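Local coordinates for flavoprotein (Thermotoga maritima, PDB 5V8S) that probably transfers electrons as an FMN-binding oxidoreductase, a flavo-diiron protein that carries a mu-oxo-diiron centre in its metallo-beta-lactamase-like part, at residues 188-194 and 242-248; 221-225 and 255-260. The protein carries 1 engineered substitution. All coordinates share one frame; numbering follows the deposited sequence.

Contact 1 of 2, residues 188-194 and 242-248; sequences PEILDDS and LIWKKDP
Leu242 opens the contact by packing its CD2 methyl 3.6 Å from Pro188 CG, the two side chains crossing obliquely, with the methyl at the CB-CG edge of the proline ring; the same methyl also touches the carbonyl oxygen of Ile190. One residue on, Ile243 N gives Leu191 O a nearly straight bond (3.0 Å, 178° at the hydrogen) that arrives in the carbonyl plane. Trp244 turns a face of its indole to Asp193, whose CB sits over the six-membered ring, 4.1 Å from the centroid and off-centre toward the rim, a CH-pi contact. From here the loop curls round one carboxylate. Lys245 N reaches Asp193 OD1 from above the carboxylate plane at 2.9 Å, Lys246 N takes the syn lone pair of OD1 at 3.0 Å, and Asp247 N takes the syn lone pair of Asp193 OD2 at 2.9 Å. With CG set between its own backbone N and carbonyl carbon (chi1 64°), Asp193 presents both oxygens to this run of amides, which fix the group's rotation and probably stabilise its negative charge. The ammonium of Lys245, bonded to Ile21 O, is also linked through a water to Asp192 OD2, weakly on the aspartate side. Asp247 then stands at the N-cap of helix 248-260. A buried aspartate of one loop thus accepts bonds from successive backbone amides of another, joining the two beside the beta-sheets of the metallo-beta-lactamase-like fold.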
# COMPACT_ATOMS: atom_id res chain seq x y z
N PRO A 188 -22.79 13.69 -5.29
CA PRO A 188 -24.21 13.57 -4.94
C PRO A 188 -25.10 14.00 -6.09
O PRO A 188 -24.73 14.82 -6.94
CB PRO A 188 -24.36 14.50 -3.74
CG PRO A 188 -22.99 14.80 -3.28
CD PRO A 188 -22.12 14.71 -4.47
N GLU A 189 -26.31 13.47 -6.08
CA GLU A 189 -27.26 13.65 -7.15
C GLU A 189 -27.94 15.02 -7.13
O GLU A 189 -28.87 15.24 -7.91
CB GLU A 189 -28.33 12.55 -7.08
CG GLU A 189 -27.82 11.19 -6.54
CD GLU A 189 -28.79 10.04 -6.83
OE1 GLU A 189 -29.01 9.20 -5.93
OE2 GLU A 189 -29.33 9.98 -7.96
N ILE A 190 -27.52 15.94 -6.26
CA ILE A 190 -28.05 17.30 -6.22
C ILE A 190 -26.91 18.22 -5.78
O ILE A 190 -25.84 17.77 -5.38
CB ILE A 190 -29.30 17.45 -5.32
CG1 ILE A 190 -29.00 17.15 -3.86
CG2 ILE A 190 -30.44 16.55 -5.84
CD1 ILE A 190 -30.20 17.56 -2.95
N LEU A 191 -27.14 19.54 -5.89
CA LEU A 191 -26.08 20.50 -5.59
C LEU A 191 -25.95 20.81 -4.11
O LEU A 191 -24.85 21.15 -3.65
CB LEU A 191 -26.33 21.84 -6.32
CG LEU A 191 -26.16 21.86 -7.83
CD1 LEU A 191 -26.61 23.20 -8.40
CD2 LEU A 191 -24.71 21.63 -8.15
N ASP A 192 -27.06 20.82 -3.37
CA ASP A 192 -27.06 21.42 -2.04
C ASP A 192 -27.57 20.47 -0.96
O ASP A 192 -27.76 19.28 -1.22
CB ASP A 192 -27.85 22.73 -2.04
CG ASP A 192 -29.34 22.53 -2.17
OD1 ASP A 192 -29.78 21.40 -2.45
OD2 ASP A 192 -30.09 23.52 -2.00
N ASP A 193 -27.75 21.01 0.24
CA ASP A 193 -28.09 20.24 1.44
C ASP A 193 -29.60 20.18 1.70
O ASP A 193 -30.00 20.10 2.87
CB ASP A 193 -27.35 20.78 2.66
CG ASP A 193 -27.75 22.22 3.02
OD1 ASP A 193 -28.14 22.99 2.12
OD2 ASP A 193 -27.65 22.59 4.22
N SER A 194 -30.43 20.20 0.66
CA SER A 194 -31.88 20.30 0.82
C SER A 194 -32.58 18.96 0.98
O SER A 194 -33.76 18.93 1.34
CB SER A 194 -32.48 21.07 -0.37
OG SER A 194 -32.19 20.43 -1.59
N LEU A 242 -21.03 18.98 -1.69
CA LEU A 242 -22.27 19.72 -1.56
C LEU A 242 -22.03 21.16 -1.11
O LEU A 242 -21.11 21.47 -0.35
CB LEU A 242 -23.14 19.05 -0.52
CG LEU A 242 -23.88 17.76 -0.89
CD1 LEU A 242 -24.89 17.47 0.21
CD2 LEU A 242 -24.57 17.84 -2.26
N ILE A 243 -22.95 22.03 -1.55
CA ILE A 243 -23.10 23.39 -1.04
C ILE A 243 -24.10 23.34 0.10
O ILE A 243 -25.07 22.57 0.05
CB ILE A 243 -23.60 24.31 -2.16
CG1 ILE A 243 -22.54 24.42 -3.24
CG2 ILE A 243 -24.03 25.67 -1.64
CD1 ILE A 243 -23.10 24.81 -4.57
N TRP A 244 -23.88 24.15 1.13
CA TRP A 244 -24.73 24.17 2.31
C TRP A 244 -25.44 25.51 2.41
O TRP A 244 -24.84 26.50 2.85
CB TRP A 244 -23.91 23.84 3.56
CG TRP A 244 -23.33 22.46 3.50
CD1 TRP A 244 -22.30 22.03 2.70
CD2 TRP A 244 -23.77 21.31 4.24
NE1 TRP A 244 -22.07 20.69 2.92
CE2 TRP A 244 -22.95 20.23 3.87
CE3 TRP A 244 -24.75 21.10 5.21
CZ2 TRP A 244 -23.10 18.96 4.42
CZ3 TRP A 244 -24.91 19.84 5.75
CH2 TRP A 244 -24.08 18.78 5.36
N LYS A 245 -26.70 25.54 2.00
CA LYS A 245 -27.55 26.71 2.08
C LYS A 245 -28.60 26.63 3.17
O LYS A 245 -29.02 27.66 3.70
CB LYS A 245 -28.25 26.93 0.73
CG LYS A 245 -27.34 27.47 -0.35
CD LYS A 245 -27.95 27.36 -1.75
CE LYS A 245 -29.19 28.20 -1.91
NZ LYS A 245 -29.75 28.09 -3.30
N LYS A 246 -29.03 25.43 3.54
CA LYS A 246 -30.07 25.30 4.55
C LYS A 246 -29.47 25.30 5.96
O LYS A 246 -30.00 25.97 6.85
CB LYS A 246 -30.87 24.03 4.26
CG LYS A 246 -31.83 23.58 5.35
CD LYS A 246 -32.57 22.32 4.90
CE LYS A 246 -32.69 21.31 6.02
NZ LYS A 246 -33.22 19.97 5.56
N ASP A 247 -28.37 24.57 6.18
CA ASP A 247 -27.86 24.34 7.53
C ASP A 247 -26.34 24.22 7.50
O ASP A 247 -25.78 23.15 7.79
CB ASP A 247 -28.51 23.08 8.11
CG ASP A 247 -28.27 22.89 9.60
OD1 ASP A 247 -27.66 23.75 10.25
OD2 ASP A 247 -28.71 21.85 10.11
N PRO A 248 -25.63 25.29 7.13
CA PRO A 248 -24.16 25.21 7.14
C PRO A 248 -23.58 24.89 8.51
O PRO A 248 -22.48 24.33 8.58
CB PRO A 248 -23.72 26.61 6.65
CG PRO A 248 -24.86 27.49 6.99
CD PRO A 248 -26.09 26.65 6.77
O HOH W 1 -29.09 25.31 -4.38

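Contact 2 of 2, residues 221-225 and 255-260; sequences ILEGA and YVSVAK
Ala259 offers a single methyl as the bump on which two larger side chains of the facing helix close. Ile221 comes to it from one direction, CG2 at 3.8 Å from Ala259 CB, and Leu222 from another, its CD2 also 3.8 Å from that methyl, so the small residue is received in the notch between two branched neighbours. The CG2 branch of Ile221, anti to the backbone N while CG1 lies beside it (chi1 -70°), enters a hollow floored by backbone: it rests 3.7 Å from Tyr255 O and meets the tyrosine ring at its edge, near the ring plane. A second interlocking lies along the more exposed flank. There the two methyls of Val256 divide their work, CG1 facing Leu222 CD2 at 3.9 Å and CG2 facing Ala225 CB at 3.7 Å. With CG1 anti to its backbone N (chi1 169°), Val256 spreads this fork across one turn of helix 218-228.

Each helix brings one alanine, Ala225 and Ala259, among larger side chains, and the helices run roughly antiparallel, their local axes 9.6 Å apart and at 148° between N-to-C directions. They are two of the helices of the metallo-beta-lactamase-like part of the flavo-diiron protein, joined by way of strand 235-238.

At the outer margin the aliphatic stem of Lys260 crosses Leu222 at about a right angle, CG lying 3.9 Å from Leu222 CD2, and so extends the apolar surface toward solvent. Inward, Tyr255 packs against Val206, Tyr209 and Ile210 of helix 196-214, and its hydroxyl is hydrogen-bonded to Gly183 O, while Ile221 also touches Leu162 in a loop.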
# COMPACT_ATOMS: atom_id res chain seq x y z
N ILE A 221 -8.28 22.72 12.28
CA ILE A 221 -9.72 22.79 12.06
C ILE A 221 -10.38 23.47 13.24
O ILE A 221 -11.24 24.34 13.08
CB ILE A 221 -10.30 21.37 11.86
CG1 ILE A 221 -9.84 20.80 10.52
CG2 ILE A 221 -11.84 21.36 11.95
CD1 ILE A 221 -10.21 19.32 10.36
N LEU A 222 -9.97 23.10 14.45
CA LEU A 222 -10.55 23.70 15.64
C LEU A 222 -10.22 25.18 15.71
O LEU A 222 -11.10 26.00 16.03
CB LEU A 222 -10.03 22.96 16.87
CG LEU A 222 -10.34 21.46 16.85
CD1 LEU A 222 -9.78 20.81 18.09
CD2 LEU A 222 -11.84 21.23 16.74
N GLU A 223 -8.98 25.55 15.41
CA GLU A 223 -8.61 26.97 15.38
C GLU A 223 -9.40 27.72 14.31
O GLU A 223 -9.85 28.85 14.55
CB GLU A 223 -7.12 27.13 15.10
CG GLU A 223 -6.22 26.77 16.26
CD GLU A 223 -4.79 27.26 16.04
OE1 GLU A 223 -4.58 28.15 15.19
OE2 GLU A 223 -3.89 26.76 16.74
N GLY A 224 -9.53 27.13 13.12
CA GLY A 224 -10.27 27.79 12.06
C GLY A 224 -11.74 27.96 12.39
O GLY A 224 -12.32 29.02 12.13
N ALA A 225 -12.36 26.93 12.96
CA ALA A 225 -13.76 27.04 13.36
C ALA A 225 -13.95 28.15 14.40
O ALA A 225 -14.94 28.88 14.35
CB ALA A 225 -14.25 25.71 13.91
N TYR A 255 -17.31 18.96 11.01
CA TYR A 255 -15.86 19.15 10.92
C TYR A 255 -15.24 19.16 12.31
O TYR A 255 -14.22 18.53 12.55
CB TYR A 255 -15.54 20.45 10.16
CG TYR A 255 -15.17 20.22 8.72
CD1 TYR A 255 -16.12 19.77 7.80
CD2 TYR A 255 -13.87 20.39 8.29
CE1 TYR A 255 -15.78 19.50 6.49
CE2 TYR A 255 -13.51 20.12 6.98
CZ TYR A 255 -14.46 19.68 6.09
OH TYR A 255 -14.06 19.41 4.80
N VAL A 256 -15.87 19.87 13.25
CA VAL A 256 -15.33 19.96 14.60
C VAL A 256 -15.40 18.61 15.31
O VAL A 256 -14.46 18.20 16.00
CB VAL A 256 -16.06 21.07 15.38
CG1 VAL A 256 -15.71 21.01 16.86
CG2 VAL A 256 -15.69 22.41 14.83
N SER A 257 -16.51 17.89 15.15
CA SER A 257 -16.65 16.58 15.77
C SER A 257 -15.59 15.60 15.27
O SER A 257 -15.01 14.84 16.06
CB SER A 257 -18.04 16.02 15.47
OG SER A 257 -18.20 14.76 16.06
N VAL A 258 -15.32 15.60 13.97
CA VAL A 258 -14.28 14.75 13.43
C VAL A 258 -12.92 15.17 13.96
O VAL A 258 -12.11 14.33 14.37
CB VAL A 258 -14.33 14.75 11.89
CG1 VAL A 258 -13.09 14.06 11.28
CG2 VAL A 258 -15.60 14.10 11.41
N ALA A 259 -12.64 16.47 13.97
CA ALA A 259 -11.35 16.95 14.46
C ALA A 259 -11.11 16.56 15.92
O ALA A 259 -9.98 16.23 16.31
CB ALA A 259 -11.24 18.46 14.28
N LYS A 260 -12.17 16.60 16.75
CA LYS A 260 -12.03 16.24 18.16
C LYS A 260 -12.08 14.74 18.37
O LYS A 260 -11.72 14.28 19.45
CB LYS A 260 -13.13 16.89 19.01
CG LYS A 260 -13.00 18.40 19.09
CD LYS A 260 -13.68 19.00 20.31
CE LYS A 260 -15.11 18.59 20.40
NZ LYS A 260 -15.95 19.61 21.15

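From the N terminus, the chain first passes through residues 188-194, in the loop before helix 196-214, then through 221-225 on helix 218-228. After strand 235-238 it returns to 242-248, where contact 1 closes a loop of 47 intervening residues. Helix 248-260 follows directly, and its last turns at 255-260 close contact 2 over 29 residues. The two loops cross rather than nest, since their segments alternate. Their centres lie 20 Å apart, with nearest atoms about 7 Å from each other and no touch. Contact 1 ties two connecting loops together near strands 16-22 and 26-34; contact 2 joins two helices.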